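Local coordinates for protein 6-carboxyhexanoate--CoA ligase (Aquifex aeolicus, PDB 5TVA) that belongs to the BioW family of CoA ligases and is modelled as a single chain holding coenzyme A and adenosine monophosphate, at residues 149-154 with 159-164; 94-99 with 116-121; 21-26 with 233-238. One frame throughout, in Å; residues are numbered along the deposited sequence.

How the interactions relate
From the N terminus, segment 21-26 comes first, on an outer strand of the antiparallel sheet, and finds its partner 233-238 only near the end of the chain. Interaction 3 therefore closes a loop that takes in most of the protein, and both other contacts lie within it. Interaction 2 closes first, bringing helix 91-102 against strand 116-119 at one edge of the mixed sheet. Interaction 1 follows, a short turn between helices 144-153 and 158-173; the two loops lie in series and do not cross. In space, interactions 1 and 3 approach within about 5 Å between nearest atoms, whereas interaction 2 lies across the chain's centre from both.

Interaction 1: 149-154 with 159-164. With COA (coenzyme A), chain D.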
loop_
_atom_site.group_PDB
_atom_site.type_symbol
_atom_site.label_atom_id
_atom_site.label_comp_id
_atom_site.label_asym_id
_atom_site.label_seq_id
_atom_site.Cartn_x
_atom_site.Cartn_y
_atom_site.Cartn_z
ATOM N N GLU A 149 -16.828 9.325 -1.169
ATOM C CA GLU A 149 -17.935 9.597 -2.084
ATOM C C GLU A 149 -17.414 10.208 -3.377
ATOM O O GLU A 149 -17.822 9.802 -4.478
ATOM C CB GLU A 149 -18.996 10.503 -1.438
ATOM C CG GLU A 149 -20.298 10.636 -2.326
ATOM C CD GLU A 149 -21.432 11.452 -1.661
ATOM O OE1 GLU A 149 -22.029 10.998 -0.657
ATOM O OE2 GLU A 149 -21.713 12.578 -2.125
ATOM N N LYS A 150 -16.486 11.158 -3.262
ATOM C CA LYS A 150 -15.930 11.800 -4.447
ATOM C C LYS A 150 -15.268 10.784 -5.360
ATOM O O LYS A 150 -15.581 10.714 -6.554
ATOM C CB LYS A 150 -14.936 12.890 -4.043
ATOM C CG LYS A 150 -14.349 13.670 -5.210
ATOM C CD LYS A 150 -14.055 15.106 -4.787
ATOM C CE LYS A 150 -13.843 16.023 -5.987
ATOM N NZ LYS A 150 -12.617 15.688 -6.776
ATOM N N LEU A 151 -14.358 9.972 -4.821
ATOM C CA LEU A 151 -13.647 9.045 -5.696
ATOM C C LEU A 151 -14.573 7.991 -6.283
ATOM O O LEU A 151 -14.376 7.577 -7.434
ATOM C CB LEU A 151 -12.482 8.392 -4.966
ATOM C CG LEU A 151 -11.472 9.429 -4.462
ATOM C CD1 LEU A 151 -10.309 8.764 -3.754
ATOM C CD2 LEU A 151 -10.989 10.308 -5.612
ATOM N N LEU A 152 -15.567 7.533 -5.517
ATOM C CA LEU A 152 -16.504 6.563 -6.073
ATOM C C LEU A 152 -17.183 7.136 -7.312
ATOM O O LEU A 152 -17.227 6.477 -8.357
ATOM C CB LEU A 152 -17.538 6.132 -5.020
ATOM C CG LEU A 152 -16.991 5.186 -3.933
ATOM C CD1 LEU A 152 -17.976 4.907 -2.795
ATOM C CD2 LEU A 152 -16.477 3.881 -4.548
ATOM N N LYS A 153 -17.627 8.398 -7.241
ATOM C CA LYS A 153 -18.380 8.962 -8.350
ATOM C C LYS A 153 -17.488 9.275 -9.540
ATOM O O LYS A 153 -17.982 9.318 -10.673
ATOM C CB LYS A 153 -19.165 10.205 -7.910
ATOM C CG LYS A 153 -18.428 11.518 -8.012
ATOM C CD LYS A 153 -19.396 12.707 -7.891
ATOM C CE LYS A 153 -19.822 13.222 -9.261
ATOM N NZ LYS A 153 -18.763 14.032 -9.953
ATOM N N GLU A 154 -16.190 9.451 -9.327
ATOM C CA GLU A 154 -15.300 9.530 -10.476
ATOM C C GLU A 154 -15.009 8.162 -11.081
ATOM O O GLU A 154 -14.293 8.094 -12.086
ATOM C CB GLU A 154 -14.003 10.232 -10.088
ATOM C CG GLU A 154 -14.168 11.732 -9.786
ATOM C CD GLU A 154 -12.938 12.310 -9.090
ATOM O OE1 GLU A 154 -11.963 11.557 -8.903
ATOM O OE2 GLU A 154 -12.945 13.505 -8.711
ATOM N N ARG A 159 -11.101 -0.171 -3.155
ATOM C CA ARG A 159 -9.691 -0.546 -3.069
ATOM C C ARG A 159 -8.798 0.597 -3.526
ATOM O O ARG A 159 -7.733 0.842 -2.935
ATOM C CB ARG A 159 -9.419 -1.809 -3.878
ATOM C CG ARG A 159 -10.288 -2.941 -3.438
ATOM C CD ARG A 159 -9.710 -4.277 -3.805
ATOM N NE ARG A 159 -8.549 -4.587 -2.983
ATOM C CZ ARG A 159 -8.296 -5.793 -2.483
ATOM N NH1 ARG A 159 -9.152 -6.790 -2.709
ATOM N NH2 ARG A 159 -7.203 -5.992 -1.748
ATOM N N THR A 160 -9.232 1.332 -4.552
ATOM C CA THR A 160 -8.488 2.512 -4.965
ATOM C C THR A 160 -8.428 3.536 -3.842
ATOM O O THR A 160 -7.361 4.094 -3.546
ATOM C CB THR A 160 -9.111 3.118 -6.222
ATOM O OG1 THR A 160 -9.058 2.143 -7.258
ATOM C CG2 THR A 160 -8.325 4.348 -6.658
ATOM N N VAL A 161 -9.567 3.790 -3.198
ATOM C CA VAL A 161 -9.592 4.748 -2.094
ATOM C C VAL A 161 -8.548 4.379 -1.049
ATOM O O VAL A 161 -7.790 5.238 -0.583
ATOM C CB VAL A 161 -11.008 4.827 -1.492
ATOM C CG1 VAL A 161 -11.025 5.704 -0.252
ATOM C CG2 VAL A 161 -12.007 5.347 -2.553
ATOM N N ASP A 162 -8.468 3.091 -0.695
ATOM C CA ASP A 162 -7.554 2.639 0.356
ATOM C C ASP A 162 -6.098 2.687 -0.101
ATOM O O ASP A 162 -5.230 3.173 0.631
ATOM C CB ASP A 162 -7.908 1.216 0.779
ATOM C CG ASP A 162 -9.144 1.152 1.638
ATOM O OD1 ASP A 162 -9.588 2.215 2.142
ATOM O OD2 ASP A 162 -9.674 0.024 1.781
ATOM N N ALA A 163 -5.811 2.171 -1.305
ATOM C CA ALA A 163 -4.434 2.112 -1.790
ATOM C C ALA A 163 -3.855 3.500 -2.043
ATOM O O ALA A 163 -2.662 3.730 -1.783
ATOM C CB ALA A 163 -4.348 1.244 -3.051
ATOM N N LEU A 164 -4.673 4.443 -2.513
ATOM C CA LEU A 164 -4.186 5.806 -2.712
ATOM C C LEU A 164 -3.642 6.391 -1.415
ATOM O O LEU A 164 -2.555 6.974 -1.397
ATOM C CB LEU A 164 -5.290 6.707 -3.265
ATOM C CG LEU A 164 -5.371 6.801 -4.790
ATOM C CD1 LEU A 164 -6.713 7.370 -5.250
ATOM C CD2 LEU A 164 -4.206 7.647 -5.316
HETATM N N1A COA D . -1.008 -8.571 6.757
HETATM C C2A COA D . -0.673 -9.709 7.383
HETATM N N3A COA D . -0.541 -9.762 8.702
HETATM C C4A COA D . -0.713 -8.655 9.452
HETATM C C5A COA D . -1.059 -7.449 8.838
HETATM C C6A COA D . -1.205 -7.453 7.427
HETATM N N6A COA D . -1.566 -6.158 6.720
HETATM N N7A COA D . -1.192 -6.515 9.781
HETATM C C8A COA D . -0.941 -7.081 10.946
HETATM N N9A COA D . -0.684 -8.379 10.766
HETATM C C1B COA D . -0.280 -9.216 11.934
HETATM C C2B COA D . 0.098 -10.425 11.981
HETATM O O2B COA D . 1.035 -10.821 10.928
HETATM C C3B COA D . 1.015 -10.110 13.347
HETATM O O3B COA D . 2.128 -9.290 12.899
HETATM P P3B COA D . 3.754 -9.690 12.764
HETATM O O7A COA D . 4.517 -8.517 13.298
HETATM O O8A COA D . 4.124 -10.935 13.512
HETATM O O9A COA D . 4.147 -9.879 11.322
HETATM C C4B COA D . 0.216 -9.456 14.141
HETATM O O4B COA D . -1.025 -9.053 13.278
HETATM C C5B COA D . 0.830 -8.135 14.811
HETATM O O5B COA D . 0.818 -7.076 13.917
HETATM P P1A COA D . 0.577 -5.472 14.334
HETATM O O1A COA D . 1.763 -4.643 13.824
HETATM O O2A COA D . 0.385 -5.268 15.818
HETATM O O3A COA D . -0.753 -4.951 13.516
HETATM P P2A COA D . -1.775 -3.677 13.928
HETATM O O4A COA D . -2.749 -4.232 14.976
HETATM O O5A COA D . -0.999 -2.531 14.596
HETATM O O6A COA D . -2.579 -3.201 12.521
HETATM C CBP COA D . -2.915 -2.740 10.001
HETATM C CCP COA D . -1.913 -3.044 11.227
HETATM C CDP COA D . -3.713 -4.024 9.653
HETATM C CEP COA D . -4.000 -1.746 10.469
HETATM C CAP COA D . -2.098 -2.184 8.709
HETATM O OAP COA D . -1.822 -3.165 7.780
HETATM C C9P COA D . -2.795 -1.052 7.902
HETATM O O9P COA D . -2.590 0.118 8.143
HETATM N N8P COA D . -3.713 -1.374 6.813
HETATM C C7P COA D . -4.418 -0.304 6.036
HETATM C C6P COA D . -4.037 -0.296 4.563
HETATM C C5P COA D . -4.401 -1.602 3.773
HETATM O O5P COA D . -4.138 -2.666 4.188
HETATM N N4P COA D . -5.076 -1.456 2.458
HETATM C C3P COA D . -5.466 -2.703 1.680
HETATM C C2P COA D . -5.784 -2.292 0.238
HETATM S S1P COA D . -4.322 -1.364 -0.321
#
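Leu151 carries its helix's side of this contact, reaching across to Val161 and Leu164, two residues three positions apart on the neighbouring helix. The tight part is wholly apolar and buried. Leu151 CB lies 3.9 Å from Val161 CG2, and the two side chains cross obliquely rather than meeting end-on. With CG of Leu151 placed beside its backbone N (chi1 -60°) and the chain then extended, CD1 is carried outward to touch both partners: it is 4.0 Å from Val161 CG2 and 4.1 Å from Leu164 CD1. A single methyl thus serves both residues, while on Val161 only the CG2 branch is used, the one beside the backbone N. No hydrogen bond joins the segments.

The loose side lies on 149-154, where the helix faces solvent. There Lys150 NZ forms a salt bridge with Glu154 OE2, 2.9 Å away and met nearly along its C-O axis. This i to i+4 pair ties the last turn of the helix to the residue just past it, without reaching 159-164.

On its face away from Leu151, the helix carrying 159-164 borders coenzyme A. The CB of Ala163 comes within 3.8 Å of the ligand sulfur S1P, and Asp162 CB within 4.1 Å of C2P, so helix packing and the ligand pocket use different sides of one helix. Arg159 lies in the adenosine monophosphate pocket; C2P of coenzyme A lies obliquely off its guanidinium.

The segments lie on two consecutive helices, 144-153 and 158-173, joined by a short connection. Asp162 forms salt bridges with Arg144, at the start of the first helix, and with Arg39, and Val161 O accepts from Trp141 NE1. Strand 198-203 packs on the second helix, its Tyr199 touching Ala163 and Leu164.

Interaction 2: 94-99 with 116-121; sequences AKKAVE and VLMDIE
Met118 meets Ala97 and Lys96, and no flat side chain of either segment takes part; a flat group of 116-121, the Asp119 carboxylate, stands apart from the helix. Its OD1 is approached on the anti side, 19° out of plane, by Glu121 N at 3.0 Å, which makes an Asx turn just where the strand ends. The other oxygen, OD2, has a long, weak ion pair with Arg221.

The contact itself rests on the thioether. Extended through its first two torsions, with CG anti to the backbone N (chi1 170°), Met118 projects from the strand and then bends at chi3, -64°, laying its terminal methyl against the helix backbone. SD sits 4.0 Å from Ala97 CB, and CE is 3.9 Å from Ala97 N. The same methyl brushes Lys96 CG at 4.3 Å, while the rest of that lysine leads away from the strand to a long salt bridge with Glu99.

Val93 and Ile100 of helix 91-102 also touch Met118. Strand 214-219 pairs with 116-119, itself an outermost strand of the mixed sheet, and its Phe218 reaches both Met118 and Ala97; behind the helix, Ala94 packs on helix 73-85.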
loop_
_atom_site.group_PDB
_atom_site.type_symbol
_atom_site.label_atom_id
_atom_site.label_comp_id
_atom_site.label_asym_id
_atom_site.label_seq_id
_atom_site.Cartn_x
_atom_site.Cartn_y
_atom_site.Cartn_z
ATOM N N ALA A 94 14.148 -2.040 -11.559
ATOM C CA ALA A 94 12.707 -2.199 -11.730
ATOM C C ALA A 94 12.351 -3.641 -12.079
ATOM O O ALA A 94 11.362 -4.182 -11.568
ATOM C CB ALA A 94 12.189 -1.236 -12.801
ATOM N N LYS A 95 13.174 -4.296 -12.912
ATOM C CA LYS A 95 12.848 -5.649 -13.366
ATOM C C LYS A 95 12.984 -6.668 -12.243
ATOM O O LYS A 95 12.188 -7.614 -12.160
ATOM C CB LYS A 95 13.725 -6.040 -14.561
ATOM C CG LYS A 95 13.275 -5.411 -15.888
ATOM C CD LYS A 95 14.404 -5.342 -16.908
ATOM C CE LYS A 95 14.773 -6.709 -17.448
ATOM N NZ LYS A 95 13.673 -7.322 -18.241
ATOM N N LYS A 96 13.976 -6.492 -11.360
ATOM C CA LYS A 96 14.159 -7.447 -10.270
ATOM C C LYS A 96 13.022 -7.353 -9.262
ATOM O O LYS A 96 12.580 -8.375 -8.718
ATOM C CB LYS A 96 15.511 -7.235 -9.583
ATOM C CG LYS A 96 15.716 -8.147 -8.366
ATOM C CD LYS A 96 17.127 -8.719 -8.293
ATOM C CE LYS A 96 17.229 -10.048 -9.055
ATOM N NZ LYS A 96 16.866 -11.237 -8.218
ATOM N N ALA A 97 12.534 -6.138 -9.003
ATOM C CA ALA A 97 11.293 -5.974 -8.252
ATOM C C ALA A 97 10.172 -6.834 -8.832
ATOM O O ALA A 97 9.602 -7.680 -8.133
ATOM C CB ALA A 97 10.881 -4.504 -8.234
ATOM N N VAL A 98 9.838 -6.623 -10.117
ATOM C CA VAL A 98 8.777 -7.412 -10.767
ATOM C C VAL A 98 9.062 -8.903 -10.631
ATOM O O VAL A 98 8.172 -9.701 -10.307
ATOM C CB VAL A 98 8.629 -7.009 -12.250
ATOM C CG1 VAL A 98 7.753 -8.006 -12.982
ATOM C CG2 VAL A 98 8.043 -5.604 -12.391
ATOM N N GLU A 99 10.319 -9.294 -10.862
ATOM C CA GLU A 99 10.712 -10.693 -10.744
ATOM C C GLU A 99 10.433 -11.237 -9.347
ATOM O O GLU A 99 9.979 -12.379 -9.200
ATOM C CB GLU A 99 12.196 -10.833 -11.100
ATOM C CG GLU A 99 12.732 -12.262 -11.063
ATOM C CD GLU A 99 14.254 -12.352 -11.248
ATOM O OE1 GLU A 99 14.927 -11.296 -11.358
ATOM O OE2 GLU A 99 14.774 -13.493 -11.274
ATOM N N VAL A 116 8.532 -5.214 0.494
ATOM C CA VAL A 116 9.973 -5.221 0.255
ATOM C C VAL A 116 10.492 -3.788 0.247
ATOM O O VAL A 116 9.879 -2.891 -0.352
ATOM C CB VAL A 116 10.292 -5.899 -1.092
ATOM C CG1 VAL A 116 11.773 -5.703 -1.476
ATOM C CG2 VAL A 116 9.909 -7.385 -1.087
ATOM N N LEU A 117 11.645 -3.565 0.902
ATOM C CA LEU A 117 12.398 -2.307 0.803
ATOM C C LEU A 117 13.584 -2.558 -0.125
ATOM O O LEU A 117 14.569 -3.198 0.264
ATOM C CB LEU A 117 12.867 -1.822 2.177
ATOM C CG LEU A 117 11.744 -1.397 3.128
ATOM C CD1 LEU A 117 12.258 -1.167 4.512
ATOM C CD2 LEU A 117 11.056 -0.152 2.627
ATOM N N MET A 118 13.496 -2.049 -1.348
ATOM C CA MET A 118 14.521 -2.292 -2.357
ATOM C C MET A 118 15.422 -1.075 -2.530
ATOM O O MET A 118 14.938 0.040 -2.784
ATOM C CB MET A 118 13.884 -2.668 -3.697
ATOM C CG MET A 118 14.876 -2.696 -4.846
ATOM S SD MET A 118 14.310 -3.646 -6.268
ATOM C CE MET A 118 14.208 -5.283 -5.544
ATOM N N ASP A 119 16.734 -1.300 -2.405
ATOM C CA ASP A 119 17.753 -0.312 -2.752
ATOM C C ASP A 119 17.603 0.163 -4.199
ATOM O O ASP A 119 17.816 -0.636 -5.115
ATOM C CB ASP A 119 19.140 -0.939 -2.523
ATOM C CG ASP A 119 20.263 0.088 -2.455
ATOM O OD1 ASP A 119 20.252 1.051 -3.246
ATOM O OD2 ASP A 119 21.158 -0.070 -1.580
ATOM N N ILE A 120 17.251 1.443 -4.424
ATOM C CA ILE A 120 17.059 1.952 -5.791
ATOM C C ILE A 120 18.277 1.684 -6.650
ATOM O O ILE A 120 18.165 1.420 -7.856
ATOM C CB ILE A 120 16.771 3.465 -5.804
ATOM C CG1 ILE A 120 17.708 4.199 -4.838
ATOM C CG2 ILE A 120 15.268 3.792 -5.790
ATOM C CD1 ILE A 120 17.447 5.666 -4.788
ATOM N N GLU A 121 19.469 1.811 -6.054
ATOM C CA GLU A 121 20.702 1.769 -6.822
ATOM C C GLU A 121 21.110 0.348 -7.167
ATOM O O GLU A 121 21.639 0.116 -8.255
ATOM C CB GLU A 121 21.817 2.477 -6.049
ATOM C CG GLU A 121 21.544 3.954 -5.805
ATOM C CD GLU A 121 22.610 4.619 -4.921
ATOM O OE1 GLU A 121 23.040 4.016 -3.908
ATOM O OE2 GLU A 121 23.025 5.750 -5.247
#

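Interaction 3: 21-26 with 233-238; sequences ERIVKK and QKVVLI
Val235 is the first residue of 233-238 to touch Ile23, and it does so through one branch: CG1 lies 4.0 Å from Ile23 CD1, the two methyls touching where the side chains pass at an angle. Ile23 reaches this far because CG1 stands beside its backbone N (chi1 -52°) and CD1 continues in an extended line. Val236 points away from 21-26, and its side chain touches Lys169 and Phe172 of helix 158-173; it offers only its carbonyl O, a marginal 4.5 Å from Ile23 CD1. Strand 236-239 runs between 57-60 and 139-141 in the parallel sheet, whereas strand 15-25 belongs to a separate antiparallel sheet. No hydrogen bond joins the two segments, and the contact is mainly one of apolar side chains. Leu237 provides the second grip, its CD2 sitting 3.9 Å from Ile23 CB and 4.0 Å from Ile23 CG2. Ile23 is thereby held at both ends, its branch point by Leu237 and its tip by Val235, while Leu3 from the adjoining strand packs on both Ile23 and Leu237. A polar link runs alongside: Ile23 N hydrogen-bonds to Asp140 OD2, and Glu21, which touches coenzyme A, accepts from His138 N through OE1.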
loop_
_atom_site.group_PDB
_atom_site.type_symbol
_atom_site.label_atom_id
_atom_site.label_comp_id
_atom_site.label_asym_id
_atom_site.label_seq_id
_atom_site.Cartn_x
_atom_site.Cartn_y
_atom_site.Cartn_z
ATOM N N GLU A 21 -7.279 0.869 9.228
ATOM C CA GLU A 21 -7.019 1.870 10.246
ATOM C C GLU A 21 -7.839 3.114 9.950
ATOM O O GLU A 21 -8.016 3.489 8.782
ATOM C CB GLU A 21 -5.520 2.225 10.320
ATOM C CG GLU A 21 -5.185 3.340 11.311
ATOM C CD GLU A 21 -3.677 3.435 11.591
ATOM O OE1 GLU A 21 -2.904 2.661 10.988
ATOM O OE2 GLU A 21 -3.278 4.261 12.446
ATOM N N ARG A 22 -8.364 3.726 11.013
ATOM C CA ARG A 22 -9.030 5.019 10.957
ATOM C C ARG A 22 -8.443 5.930 12.031
ATOM O O ARG A 22 -8.163 5.485 13.147
ATOM C CB ARG A 22 -10.548 4.875 11.177
ATOM C CG ARG A 22 -11.215 3.935 10.181
ATOM C CD ARG A 22 -11.483 4.616 8.843
ATOM N NE ARG A 22 -12.150 3.684 7.917
ATOM C CZ ARG A 22 -11.507 2.868 7.085
ATOM N NH1 ARG A 22 -10.173 2.886 7.023
ATOM N NH2 ARG A 22 -12.192 2.054 6.295
ATOM N N ILE A 23 -8.275 7.208 11.705
ATOM C CA ILE A 23 -7.764 8.195 12.645
ATOM C C ILE A 23 -8.797 9.300 12.687
ATOM O O ILE A 23 -9.005 9.989 11.684
ATOM C CB ILE A 23 -6.392 8.749 12.228
ATOM C CG1 ILE A 23 -5.431 7.606 11.951
ATOM C CG2 ILE A 23 -5.865 9.695 13.279
ATOM C CD1 ILE A 23 -4.110 8.054 11.377
ATOM N N VAL A 24 -9.449 9.476 13.837
ATOM C CA VAL A 24 -10.639 10.314 13.918
ATOM C C VAL A 24 -10.674 11.050 15.254
ATOM O O VAL A 24 -9.982 10.688 16.214
ATOM C CB VAL A 24 -11.944 9.488 13.739
ATOM C CG1 VAL A 24 -11.941 8.748 12.405
ATOM C CG2 VAL A 24 -12.134 8.500 14.888
ATOM N N LYS A 25 -11.524 12.085 15.288
ATOM C CA LYS A 25 -11.888 12.772 16.523
ATOM C C LYS A 25 -12.702 11.855 17.429
ATOM O O LYS A 25 -13.394 10.947 16.961
ATOM C CB LYS A 25 -12.714 14.025 16.211
ATOM C CG LYS A 25 -11.926 15.171 15.610
ATOM C CD LYS A 25 -12.850 16.240 15.018
ATOM C CE LYS A 25 -12.045 17.455 14.558
ATOM N NZ LYS A 25 -12.694 18.191 13.439
ATOM N N LYS A 26 -12.647 12.126 18.741
ATOM C CA LYS A 26 -13.339 11.277 19.711
ATOM C C LYS A 26 -14.823 11.147 19.396
ATOM O O LYS A 26 -15.419 10.087 19.617
ATOM C CB LYS A 26 -13.161 11.817 21.133
ATOM C CG LYS A 26 -14.067 11.127 22.167
ATOM C CD LYS A 26 -13.612 11.384 23.598
ATOM C CE LYS A 26 -14.282 10.419 24.575
ATOM N NZ LYS A 26 -13.884 8.979 24.364
ATOM N N GLN A 233 5.680 4.981 12.184
ATOM C CA GLN A 233 5.436 5.734 13.406
ATOM C C GLN A 233 4.801 7.102 13.165
ATOM O O GLN A 233 4.003 7.554 13.981
ATOM C CB GLN A 233 6.751 5.903 14.200
ATOM C CG GLN A 233 7.371 4.568 14.646
ATOM C CD GLN A 233 8.560 4.699 15.637
ATOM O OE1 GLN A 233 9.011 5.800 15.981
ATOM N NE2 GLN A 233 9.065 3.558 16.083
ATOM N N LYS A 234 5.139 7.800 12.092
ATOM C CA LYS A 234 4.604 9.145 11.945
ATOM C C LYS A 234 3.113 9.096 11.564
ATOM O O LYS A 234 2.671 8.225 10.812
ATOM C CB LYS A 234 5.419 9.914 10.912
ATOM C CG LYS A 234 5.041 11.382 10.807
ATOM C CD LYS A 234 6.034 12.150 9.956
ATOM C CE LYS A 234 5.463 13.495 9.534
ATOM N NZ LYS A 234 5.042 14.319 10.692
ATOM N N VAL A 235 2.330 10.013 12.124
ATOM C CA VAL A 235 0.881 10.027 11.959
ATOM C C VAL A 235 0.537 11.103 10.941
ATOM O O VAL A 235 0.820 12.290 11.160
ATOM C CB VAL A 235 0.158 10.261 13.296
ATOM C CG1 VAL A 235 -1.351 10.355 13.077
ATOM C CG2 VAL A 235 0.457 9.134 14.267
ATOM N N VAL A 236 -0.049 10.685 9.820
ATOM C CA VAL A 236 -0.310 11.558 8.680
ATOM C C VAL A 236 -1.780 11.474 8.294
ATOM O O VAL A 236 -2.286 10.385 8.005
ATOM C CB VAL A 236 0.568 11.188 7.477
ATOM C CG1 VAL A 236 0.191 12.038 6.283
ATOM C CG2 VAL A 236 2.019 11.369 7.830
ATOM N N LEU A 237 -2.458 12.619 8.284
ATOM C CA LEU A 237 -3.769 12.764 7.670
ATOM C C LEU A 237 -3.589 13.351 6.280
ATOM O O LEU A 237 -2.847 14.318 6.105
ATOM C CB LEU A 237 -4.681 13.677 8.488
ATOM C CG LEU A 237 -4.962 13.278 9.931
ATOM C CD1 LEU A 237 -5.902 14.276 10.531
ATOM C CD2 LEU A 237 -5.554 11.883 9.999
ATOM N N ILE A 238 -4.281 12.776 5.301
ATOM C CA ILE A 238 -4.166 13.175 3.904
ATOM C C ILE A 238 -5.437 13.899 3.499
ATOM O O ILE A 238 -6.542 13.385 3.707
ATOM C CB ILE A 238 -3.918 11.965 2.999
ATOM C CG1 ILE A 238 -2.640 11.264 3.459
ATOM C CG2 ILE A 238 -3.860 12.414 1.555
ATOM C CD1 ILE A 238 -2.593 9.803 3.100
#